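Local coordinates for OmpA family protein (Escherichia coli, PDB 5M38) that probably binds peptidoglycan through its OmpA-like domain, consistent with anchoring the type VI secretion system to the cell wall, at residues 76-80 with 81-85. Sequence-based numbering, arbitrary orientation.
Sequences GDIPQ and SCFAV
Ser-81 turns its hydroxyl back to Pro-79, OG 3.6 Å from the ring atom CB, within the short 3-10 turn that ends the loop from helix 54-74 to edge strand 83-89 of the OmpA-like alpha/beta fold. At Cys-82 the turn is fastened by its backbone, N to Pro-79 O at 3.1 Å. With SG anti to its own carbonyl carbon (chi1 -57°), the Cys-82 SG sits over one face of the Pro-79 ring, 3.7 Å from CD, while its CB meets Ile-78 CG2. Phe-83 starts the strand, and its N repeats the i to i-3 pattern on Gln-80 O at 3.2 Å. Its ring reaches back toward Ile-78 and crosses that side chain at about a right angle, CE2 3.6 Å from the methyl CG2; Met-72 of helix 54-74 and Ile-42 of the neighbouring parallel strand also touch the Phe-83 side chain. Putting an alanine at Phe-83 would probably open a gap between Ile-78, Met-72 and Ile-42, and leave the Ile-78 CG2 methyl without its aromatic partner. The carbonyl oxygen of Gln-80 sits at the ring edge, in its plane, 3.7 Å from Phe-83 CD2.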
loop_
_atom_site.group_PDB
_atom_site.type_symbol
_atom_site.label_atom_id
_atom_site.label_comp_id
_atom_site.label_asym_id
_atom_site.label_seq_id
_atom_site.Cartn_x
_atom_site.Cartn_y
_atom_site.Cartn_z
ATOM N N GLY A 76 11.575 8.090 -6.181
ATOM C CA GLY A 76 12.695 7.204 -5.848
ATOM C C GLY A 76 13.631 6.835 -6.989
ATOM O O GLY A 76 14.700 6.266 -6.747
ATOM N N ASP A 77 13.224 7.143 -8.235
ATOM C CA ASP A 77 13.939 6.923 -9.499
ATOM C C ASP A 77 14.225 5.427 -9.794
ATOM O O ASP A 77 15.327 5.067 -10.236
ATOM C CB ASP A 77 15.212 7.794 -9.581
ATOM C CG ASP A 77 15.639 8.208 -10.978
ATOM O OD1 ASP A 77 14.786 8.165 -11.905
ATOM O OD2 ASP A 77 16.812 8.625 -11.139
ATOM N N ILE A 78 13.200 4.572 -9.589
ATOM C CA ILE A 78 13.224 3.117 -9.797
ATOM C C ILE A 78 12.430 2.817 -11.078
ATOM O O ILE A 78 11.349 3.385 -11.249
ATOM C CB ILE A 78 12.632 2.383 -8.547
ATOM C CG1 ILE A 78 13.439 2.701 -7.295
ATOM C CG2 ILE A 78 12.527 0.857 -8.741
ATOM C CD1 ILE A 78 12.646 2.744 -6.104
ATOM N N PRO A 79 12.932 1.959 -12.000
ATOM C CA PRO A 79 12.164 1.679 -13.232
ATOM C C PRO A 79 10.813 1.021 -12.962
ATOM O O PRO A 79 10.698 0.229 -12.025
ATOM C CB PRO A 79 13.084 0.739 -14.027
ATOM C CG PRO A 79 14.426 0.886 -13.411
ATOM C CD PRO A 79 14.206 1.210 -11.981
ATOM N N GLN A 80 9.807 1.341 -13.798
ATOM C CA GLN A 80 8.449 0.792 -13.746
ATOM C C GLN A 80 8.472 -0.739 -13.709
ATOM O O GLN A 80 7.664 -1.344 -13.012
ATOM C CB GLN A 80 7.643 1.223 -15.000
ATOM C CG GLN A 80 6.490 2.203 -14.769
ATOM C CD GLN A 80 5.144 1.606 -14.455
ATOM O OE1 GLN A 80 4.137 1.979 -15.055
ATOM N NE2 GLN A 80 5.086 0.678 -13.505
ATOM N N SER A 81 9.395 -1.352 -14.468
ATOM C CA SER A 81 9.593 -2.794 -14.613
ATOM C C SER A 81 9.905 -3.537 -13.304
ATOM O O SER A 81 9.716 -4.754 -13.234
ATOM C CB SER A 81 10.672 -3.071 -15.661
ATOM O OG SER A 81 11.903 -2.420 -15.377
ATOM N N CYS A 82 10.389 -2.817 -12.282
ATOM C CA CYS A 82 10.763 -3.378 -10.983
ATOM C C CYS A 82 9.571 -3.607 -10.058
ATOM O O CYS A 82 9.748 -4.182 -8.984
ATOM C CB CYS A 82 11.829 -2.514 -10.312
ATOM S SG CYS A 82 13.324 -2.293 -11.291
ATOM N N PHE A 83 8.372 -3.152 -10.464
ATOM C CA PHE A 83 7.162 -3.254 -9.654
ATOM C C PHE A 83 6.078 -4.159 -10.187
ATOM O O PHE A 83 5.861 -4.259 -11.398
ATOM C CB PHE A 83 6.540 -1.870 -9.455
ATOM C CG PHE A 83 7.411 -0.834 -8.815
ATOM C CD1 PHE A 83 7.486 -0.724 -7.434
ATOM C CD2 PHE A 83 8.125 0.068 -9.590
ATOM C CE1 PHE A 83 8.276 0.250 -6.842
ATOM C CE2 PHE A 83 8.908 1.044 -8.995
ATOM C CZ PHE A 83 8.989 1.121 -7.624
ATOM N N ALA A 84 5.315 -4.714 -9.238
ATOM C CA ALA A 84 4.105 -5.492 -9.427
ATOM C C ALA A 84 3.068 -4.821 -8.506
ATOM O O ALA A 84 3.330 -4.654 -7.314
ATOM C CB ALA A 84 4.349 -6.928 -8.998
ATOM N N VAL A 85 1.941 -4.338 -9.052
ATOM C CA VAL A 85 0.917 -3.734 -8.197
ATOM C C VAL A 85 -0.379 -4.531 -8.215
ATOM O O VAL A 85 -0.782 -5.081 -9.241
ATOM C CB VAL A 85 0.660 -2.231 -8.374
ATOM C CG1 VAL A 85 1.919 -1.434 -8.323
ATOM C CG2 VAL A 85 -0.157 -1.878 -9.610
#